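Local structure of intracellular protein transport protein USO1 (Saccharomyces cerevisiae S288c, 6LSU) at residues Leu538-Arg543 against Asp593-Asn598; Val450-Asn455 against Lys496-Glu501; Thr194-Leu199 against Phe234-Ser239. The protein is required for protein transport from the endoplasmic reticulum to the Golgi complex, as a homodimeric tether with globular heads and a rod-like coiled-coil tail. One frame throughout, in Å; residues are numbered along the deposited sequence.

Contact 1: residues Leu538-Arg543 against Asp593-Asn598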
# COMPACT_ATOMS: atom_id res chain seq x y z
N LEU A 538 -10.42 -28.25 -11.82
CA LEU A 538 -10.15 -27.00 -12.57
C LEU A 538 -9.11 -27.34 -13.65
O LEU A 538 -9.26 -26.92 -14.80
CB LEU A 538 -9.65 -25.92 -11.61
CG LEU A 538 -10.61 -25.49 -10.50
CD1 LEU A 538 -9.86 -24.70 -9.43
CD2 LEU A 538 -11.75 -24.66 -11.06
N ARG A 539 -8.06 -28.08 -13.27
CA ARG A 539 -7.03 -28.57 -14.23
C ARG A 539 -7.74 -29.27 -15.39
O ARG A 539 -7.59 -28.83 -16.57
CB ARG A 539 -6.03 -29.47 -13.51
CG ARG A 539 -5.08 -28.70 -12.59
CD ARG A 539 -4.31 -29.61 -11.66
NE ARG A 539 -3.18 -28.99 -10.97
CZ ARG A 539 -1.90 -29.01 -11.40
NH1 ARG A 539 -1.58 -29.60 -12.53
NH2 ARG A 539 -0.95 -28.45 -10.68
N GLU A 540 -8.57 -30.26 -15.04
CA GLU A 540 -9.34 -31.11 -15.97
C GLU A 540 -10.19 -30.28 -16.91
O GLU A 540 -10.21 -30.63 -18.06
CB GLU A 540 -10.20 -32.11 -15.20
CG GLU A 540 -9.36 -33.25 -14.65
CD GLU A 540 -8.27 -33.73 -15.61
OE1 GLU A 540 -7.04 -33.58 -15.25
OE2 GLU A 540 -8.64 -34.19 -16.74
N ILE A 541 -10.85 -29.24 -16.44
CA ILE A 541 -11.68 -28.37 -17.33
C ILE A 541 -10.79 -27.68 -18.35
O ILE A 541 -11.26 -27.41 -19.47
CB ILE A 541 -12.48 -27.33 -16.50
CG1 ILE A 541 -13.53 -28.01 -15.62
CG2 ILE A 541 -13.12 -26.28 -17.43
CD1 ILE A 541 -14.19 -27.08 -14.64
N THR A 542 -9.58 -27.30 -17.95
CA THR A 542 -8.68 -26.47 -18.80
C THR A 542 -8.07 -27.40 -19.83
O THR A 542 -8.04 -27.03 -21.02
CB THR A 542 -7.60 -25.75 -17.98
OG1 THR A 542 -8.22 -24.88 -17.03
CG2 THR A 542 -6.67 -24.94 -18.87
N ARG A 543 -7.70 -28.60 -19.37
CA ARG A 543 -7.13 -29.68 -20.23
C ARG A 543 -8.12 -30.00 -21.36
O ARG A 543 -7.72 -30.07 -22.55
CB ARG A 543 -6.77 -30.92 -19.41
CG ARG A 543 -5.68 -31.76 -20.05
CD ARG A 543 -5.11 -32.88 -19.19
NE ARG A 543 -6.13 -33.80 -18.72
CZ ARG A 543 -6.86 -34.61 -19.50
NH1 ARG A 543 -6.71 -34.64 -20.81
NH2 ARG A 543 -7.79 -35.38 -18.94
N ASP A 593 0.81 -34.08 -12.24
CA ASP A 593 -0.44 -34.28 -13.01
C ASP A 593 -0.15 -35.27 -14.16
O ASP A 593 0.24 -34.88 -15.29
CB ASP A 593 -1.05 -32.92 -13.38
CG ASP A 593 -2.39 -32.98 -14.09
OD1 ASP A 593 -2.88 -34.09 -14.31
OD2 ASP A 593 -2.94 -31.93 -14.44
N PHE A 594 -0.34 -36.55 -13.88
CA PHE A 594 -0.21 -37.71 -14.81
C PHE A 594 -1.00 -37.47 -16.11
O PHE A 594 -0.42 -37.60 -17.17
CB PHE A 594 -0.62 -38.99 -14.09
CG PHE A 594 0.41 -39.45 -13.08
CD1 PHE A 594 0.37 -39.03 -11.76
CD2 PHE A 594 1.43 -40.31 -13.46
CE1 PHE A 594 1.32 -39.45 -10.85
CE2 PHE A 594 2.39 -40.73 -12.54
CZ PHE A 594 2.33 -40.30 -11.24
N LYS A 595 -2.27 -37.14 -16.05
CA LYS A 595 -3.07 -36.93 -17.28
C LYS A 595 -2.49 -35.77 -18.10
O LYS A 595 -2.62 -35.79 -19.34
CB LYS A 595 -4.54 -36.62 -16.98
CG LYS A 595 -5.23 -37.58 -16.01
CD LYS A 595 -6.73 -37.74 -16.26
CE LYS A 595 -7.56 -37.92 -15.00
NZ LYS A 595 -6.92 -38.87 -14.05
N ALA A 596 -1.94 -34.74 -17.45
CA ALA A 596 -1.36 -33.59 -18.17
C ALA A 596 -0.05 -34.03 -18.81
O ALA A 596 0.24 -33.52 -19.92
CB ALA A 596 -1.17 -32.39 -17.27
N THR A 597 0.71 -34.91 -18.14
CA THR A 597 2.00 -35.42 -18.66
C THR A 597 1.72 -36.28 -19.91
O THR A 597 2.42 -36.14 -20.91
CB THR A 597 2.80 -36.17 -17.59
OG1 THR A 597 3.30 -35.25 -16.62
CG2 THR A 597 4.01 -36.88 -18.16
N ASN A 598 0.67 -37.10 -19.87
CA ASN A 598 0.27 -37.95 -21.01
C ASN A 598 -0.12 -37.08 -22.20
O ASN A 598 0.20 -37.48 -23.36
CB ASN A 598 -0.83 -38.95 -20.62
CG ASN A 598 -0.31 -40.03 -19.69
OD1 ASN A 598 0.85 -40.02 -19.29
ND2 ASN A 598 -1.18 -40.95 -19.31
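Asp593, just before its helix, faces Arg539 of helix 535-543, and the two meet in a salt bridge carried by a long, weak hydrogen bond, with Arg539 NH1 3.3 Å from Asp593 OD2. This oxygen lies at the edge of the guanidinium, near its plane, although the carboxylate as a whole is turned 71° against it. The two side chains slide past each other in opposite directions, and NH1 of Arg539 also comes to 3.5 Å from CB of Asp593. Backbone carbonyls hold the same guanidinium: NH1 gives its stronger bond to Trp589 O, and NE bonds to Phe528 O. Asp593 is also the N-cap of helix 594-601. Its chi1 of -176° puts CG anti to the backbone N; OD1 accepts a weak bond from Ala596 N at 3.3 Å. Glu540 OE1 stands 4.3 Å from Asp593 OD1, a like-charge approach that the nearby arginines and the helix start probably ease.

Both helices belong to the mostly helical armadillo-repeat head, and residues 593-598 fall in ARM 10. The two short segments run nearly parallel, at 19°, with their axes 11.0 Å apart.

Next comes Lys595, whose aliphatic part does the touching. Its CB sits over one face of the Arg543 guanidinium, 3.7 Å from Arg543 NE, and the two chains cross at about a right angle. Further out, Lys595 CD packs beside Arg543 NH2. Glu540 steadies that guanidinium from within its own helix: Arg543 NH2 reaches the syn lone pair of Glu540 OE2 at 2.6 Å, and NE adds a weak bond to the same oxygen. A second salt bridge joins Arg543 NH1 to Asp599. At Ala596 the approach is apolar, with Arg543 CD 4.0 Å from Ala596 CA, and Trp589 and Ile560 touch the side chains of both residues.

Contact 2: residues Val450-Asn455 against Lys496-Glu501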
# COMPACT_ATOMS: atom_id res chain seq x y z
N VAL A 450 -14.84 -20.97 -20.84
CA VAL A 450 -14.69 -21.96 -21.95
C VAL A 450 -15.86 -21.82 -22.93
O VAL A 450 -15.56 -21.86 -24.12
CB VAL A 450 -14.52 -23.41 -21.50
CG1 VAL A 450 -13.39 -23.54 -20.49
CG2 VAL A 450 -15.80 -23.99 -20.93
N GLN A 451 -17.12 -21.63 -22.49
CA GLN A 451 -18.25 -21.34 -23.42
C GLN A 451 -17.80 -20.23 -24.37
O GLN A 451 -17.79 -20.47 -25.58
CB GLN A 451 -19.53 -20.90 -22.70
CG GLN A 451 -20.04 -21.91 -21.68
CD GLN A 451 -20.77 -23.08 -22.31
OE1 GLN A 451 -20.42 -23.55 -23.39
NE2 GLN A 451 -21.81 -23.55 -21.62
N LEU A 452 -17.42 -19.07 -23.83
CA LEU A 452 -17.09 -17.85 -24.62
C LEU A 452 -15.98 -18.15 -25.63
O LEU A 452 -16.04 -17.61 -26.74
CB LEU A 452 -16.69 -16.71 -23.68
CG LEU A 452 -17.84 -15.88 -23.10
CD1 LEU A 452 -18.55 -15.09 -24.19
CD2 LEU A 452 -18.83 -16.76 -22.34
N CYS A 453 -15.00 -18.98 -25.27
CA CYS A 453 -13.90 -19.42 -26.17
C CYS A 453 -14.49 -20.26 -27.31
O CYS A 453 -14.04 -20.05 -28.45
CB CYS A 453 -12.81 -20.20 -25.44
SG CYS A 453 -11.39 -20.61 -26.50
N ASN A 454 -15.46 -21.15 -27.02
CA ASN A 454 -16.12 -22.05 -28.01
C ASN A 454 -17.00 -21.26 -29.00
O ASN A 454 -17.38 -21.87 -30.03
CB ASN A 454 -16.98 -23.14 -27.38
CG ASN A 454 -16.18 -24.36 -26.99
OD1 ASN A 454 -16.60 -25.13 -26.13
ND2 ASN A 454 -15.02 -24.55 -27.60
N ASN A 455 -17.36 -20.01 -28.69
CA ASN A 455 -17.96 -19.06 -29.67
C ASN A 455 -16.87 -18.41 -30.53
O ASN A 455 -17.20 -17.98 -31.66
CB ASN A 455 -18.80 -17.96 -29.01
CG ASN A 455 -20.20 -18.44 -28.69
OD1 ASN A 455 -20.37 -19.41 -27.96
ND2 ASN A 455 -21.19 -17.76 -29.24
N LYS A 496 -13.03 -7.52 -25.12
CA LYS A 496 -12.35 -8.79 -24.83
C LYS A 496 -12.15 -8.98 -23.31
O LYS A 496 -11.56 -8.12 -22.67
CB LYS A 496 -11.00 -8.81 -25.55
CG LYS A 496 -11.06 -9.23 -27.01
CD LYS A 496 -9.87 -8.75 -27.84
CE LYS A 496 -9.07 -9.88 -28.47
NZ LYS A 496 -9.93 -10.93 -29.05
N ALA A 497 -12.58 -10.12 -22.75
CA ALA A 497 -12.28 -10.47 -21.33
C ALA A 497 -12.09 -11.99 -21.17
O ALA A 497 -12.48 -12.48 -20.09
CB ALA A 497 -13.38 -9.96 -20.43
N ASN A 498 -11.49 -12.68 -22.15
CA ASN A 498 -11.39 -14.16 -22.15
C ASN A 498 -9.93 -14.60 -22.07
O ASN A 498 -9.12 -14.19 -22.88
CB ASN A 498 -12.12 -14.81 -23.33
CG ASN A 498 -12.33 -16.29 -23.07
OD1 ASN A 498 -11.38 -17.07 -23.02
ND2 ASN A 498 -13.56 -16.69 -22.77
N LEU A 499 -9.64 -15.41 -21.07
CA LEU A 499 -8.27 -15.82 -20.70
C LEU A 499 -7.84 -16.92 -21.66
O LEU A 499 -6.64 -17.04 -21.89
CB LEU A 499 -8.24 -16.31 -19.25
CG LEU A 499 -8.45 -15.25 -18.17
CD1 LEU A 499 -8.80 -15.87 -16.82
CD2 LEU A 499 -7.23 -14.39 -18.03
N PHE A 500 -8.81 -17.73 -22.12
CA PHE A 500 -8.58 -18.86 -23.06
C PHE A 500 -8.21 -18.30 -24.43
O PHE A 500 -7.31 -18.81 -25.09
CB PHE A 500 -9.80 -19.75 -23.09
CG PHE A 500 -9.91 -20.64 -21.89
CD1 PHE A 500 -8.99 -21.65 -21.68
CD2 PHE A 500 -10.94 -20.49 -20.99
CE1 PHE A 500 -9.10 -22.49 -20.59
CE2 PHE A 500 -11.01 -21.30 -19.87
CZ PHE A 500 -10.12 -22.31 -19.68
N GLU A 501 -8.87 -17.21 -24.80
CA GLU A 501 -8.51 -16.47 -26.02
C GLU A 501 -7.00 -16.21 -25.98
O GLU A 501 -6.37 -16.49 -26.98
CB GLU A 501 -9.32 -15.18 -26.11
CG GLU A 501 -9.74 -14.85 -27.53
CD GLU A 501 -10.87 -13.84 -27.64
OE1 GLU A 501 -11.61 -13.90 -28.65
OE2 GLU A 501 -11.02 -13.01 -26.71
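Phe500 meets helix 439-459 with its CB and with one side of its ring. CB packs 3.8 Å from Cys453 CB, and Cys453 SG, anti to the backbone N (chi1 -175°), lies beside the same Phe500 CB. Beyond CG, the CD2 side of the ring runs past Val450: CD2 lies 3.9 Å from Val450 CG1, CE2 is the ring atom nearest that methyl, and CZ follows at 3.6 Å. The Val450 and Phe500 side chains lie side by side and point the same way. On the CE1 side Phe500 touches Thr542, and its ring makes an edge-to-face pair with Phe524.

Asn498 is the N-cap of helix 499-504. Its OD1 accepts from Glu501 N at 3.1 Å, with the N-H donor 31° out of the amide carbonyl plane, and more weakly from Phe500 N. Its ND2 packs against Leu452 CB and is bonded to Gln449 O, one turn back on the long helix. Both segments belong to ARM 8, and the chain between them contains the charged, hyper-hydrophilic region, all of it unmodelled.

No hydrogen bond joins the two segments directly. Between them the contact is van der Waals, Phe500 on Val450 and Cys453 and the Asn498 amide on Leu452 CB, while the polar link to that helix is made just outside residues 450-455, by Gln449.

Contact 3: residues Thr194-Leu199 against Phe234-Ser239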
# COMPACT_ATOMS: atom_id res chain seq x y z
N THR A 194 -9.36 16.82 27.58
CA THR A 194 -9.13 18.28 27.47
C THR A 194 -8.56 18.57 26.09
O THR A 194 -9.17 19.39 25.43
CB THR A 194 -8.23 18.81 28.59
OG1 THR A 194 -8.87 18.54 29.83
CG2 THR A 194 -7.97 20.29 28.48
N MET A 195 -7.44 17.90 25.72
CA MET A 195 -6.83 17.90 24.36
C MET A 195 -7.89 17.71 23.27
O MET A 195 -8.00 18.57 22.37
CB MET A 195 -5.82 16.77 24.22
CG MET A 195 -4.41 17.22 24.15
SD MET A 195 -3.42 15.82 23.58
CE MET A 195 -1.97 16.14 24.60
N VAL A 196 -8.67 16.63 23.36
CA VAL A 196 -9.74 16.39 22.35
C VAL A 196 -10.64 17.64 22.31
O VAL A 196 -11.05 18.05 21.18
CB VAL A 196 -10.53 15.10 22.64
CG1 VAL A 196 -11.73 14.99 21.72
CG2 VAL A 196 -9.65 13.87 22.54
N SER A 197 -10.88 18.29 23.45
CA SER A 197 -11.79 19.46 23.53
C SER A 197 -11.20 20.66 22.80
O SER A 197 -12.02 21.46 22.27
CB SER A 197 -12.16 19.81 24.95
OG SER A 197 -12.71 18.66 25.62
N LEU A 198 -9.86 20.77 22.72
CA LEU A 198 -9.19 21.85 21.92
C LEU A 198 -9.76 21.88 20.48
O LEU A 198 -9.80 22.93 19.90
CB LEU A 198 -7.68 21.66 21.91
CG LEU A 198 -6.97 21.76 23.26
CD1 LEU A 198 -5.54 21.31 23.10
CD2 LEU A 198 -7.04 23.19 23.81
N LEU A 199 -10.29 20.76 19.96
CA LEU A 199 -10.91 20.63 18.60
C LEU A 199 -12.17 21.47 18.50
O LEU A 199 -12.53 21.75 17.35
CB LEU A 199 -11.25 19.18 18.28
CG LEU A 199 -10.06 18.26 18.04
CD1 LEU A 199 -10.50 16.83 17.83
CD2 LEU A 199 -9.28 18.75 16.86
N PHE A 234 -14.13 10.62 16.28
CA PHE A 234 -14.52 10.38 14.87
C PHE A 234 -15.54 11.44 14.40
O PHE A 234 -15.31 12.04 13.31
CB PHE A 234 -15.00 8.94 14.67
CG PHE A 234 -13.94 7.95 15.08
CD1 PHE A 234 -12.60 8.23 14.89
CD2 PHE A 234 -14.26 6.80 15.75
CE1 PHE A 234 -11.61 7.34 15.29
CE2 PHE A 234 -13.28 5.94 16.21
CZ PHE A 234 -11.96 6.18 15.93
N GLU A 235 -16.57 11.70 15.21
CA GLU A 235 -17.63 12.71 14.92
C GLU A 235 -16.97 14.08 14.70
O GLU A 235 -17.26 14.76 13.66
CB GLU A 235 -18.62 12.77 16.09
CG GLU A 235 -20.02 13.21 15.71
CD GLU A 235 -21.10 12.67 16.63
OE1 GLU A 235 -21.53 11.49 16.43
OE2 GLU A 235 -21.50 13.40 17.56
N ARG A 236 -16.05 14.43 15.59
CA ARG A 236 -15.34 15.74 15.57
C ARG A 236 -14.52 15.86 14.28
O ARG A 236 -14.70 16.85 13.53
CB ARG A 236 -14.42 15.86 16.78
CG ARG A 236 -15.16 15.91 18.12
CD ARG A 236 -14.21 16.19 19.26
NE ARG A 236 -14.76 15.86 20.56
CZ ARG A 236 -15.08 16.74 21.51
NH1 ARG A 236 -14.92 18.04 21.30
NH2 ARG A 236 -15.56 16.30 22.66
N LEU A 237 -13.65 14.89 14.03
CA LEU A 237 -12.67 14.96 12.91
C LEU A 237 -13.42 15.00 11.57
O LEU A 237 -13.00 15.82 10.74
CB LEU A 237 -11.69 13.78 13.01
CG LEU A 237 -10.69 13.88 14.18
CD1 LEU A 237 -9.69 12.73 14.14
CD2 LEU A 237 -9.97 15.20 14.16
N PHE A 238 -14.47 14.20 11.40
CA PHE A 238 -15.36 14.23 10.20
C PHE A 238 -16.07 15.58 10.02
O PHE A 238 -16.17 16.01 8.86
CB PHE A 238 -16.36 13.07 10.14
CG PHE A 238 -15.77 11.82 9.52
CD1 PHE A 238 -15.35 11.84 8.20
CD2 PHE A 238 -15.53 10.68 10.28
CE1 PHE A 238 -14.73 10.73 7.64
CE2 PHE A 238 -14.92 9.58 9.70
CZ PHE A 238 -14.52 9.61 8.38
N SER A 239 -16.46 16.29 11.08
CA SER A 239 -17.11 17.63 10.90
C SER A 239 -16.02 18.59 10.45
O SER A 239 -16.31 19.37 9.56
CB SER A 239 -17.82 18.16 12.10
OG SER A 239 -18.06 17.10 13.02
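Val196 and Arg236 meet where a methyl group covers a guanidinium. CG1 of Val196 lies over one face of the Arg236 group, with Arg236 NE as its nearest atom at 3.4 Å and Arg236 CZ at 3.8 Å. CG1 is the branch anti to the Val196 backbone N (chi1 172°), and the two side chains cross at about a right angle. Arg236 arrives there on an extended chain: CD is anti to CA (chi2 -173°) and NE continues the zigzag. Its tip comes past the backbone of the other helix, where NH1 is 4.1 Å from Ser197 CA, in an oblique approach.

Apolar contacts extend the patch along the arginine stem. CD of Arg236 packs 3.7 Å from Val196 CG1 and 4.0 Å from Leu199 CD1, so that the valine and the leucine share this one methylene. The same leucine methyl then meets Leu237, with CD1 of Leu199 4.1 Å from CD2 of Leu237. Here two buried leucines meet, both side chains apolar.

Polar bonds do not span the two segments. The charge of Arg236 is answered by Asp200, which follows directly on residues 194-199 and forms a salt bridge with NH1, while NE gives a weak bond to Glu231 O. The guanidinium is thus tied through NH1, and weakly through NE, and covered on a face by valine.

In the fold, the contact joins ARM 3, which holds residues 194-199 on helix 191-198, to ARM 4, which holds residues 234-239 on helix 233-244. The leucines carry the packing on to other helices of the superhelical stack: Leu199 touches Ile211 of helix 204-218, and Leu237 touches Leu259 and Ile260 of helix 251-264.

Overall arrangement
Along the chain the order is contact 3, contact 2, contact 1, each closed before the next opens. Contacts 1 and 2 are neighbours in the C-terminal part of the globular head, with centres about 19 Å apart. They touch directly: Thr542 and Ile541 of helix 535-543 pack on Phe500 and Val450, so ARM 8 is linked through that helix to ARM 10. Contact 3 lies on the opposite side of the chain's centre, its centre about 54 Å from that of contact 2 and 61 Å from that of contact 1. Each joins parts 35 to 50 residues apart in the chain, as expected of a repeat stack, and together they sample two distant parts of the elongated head.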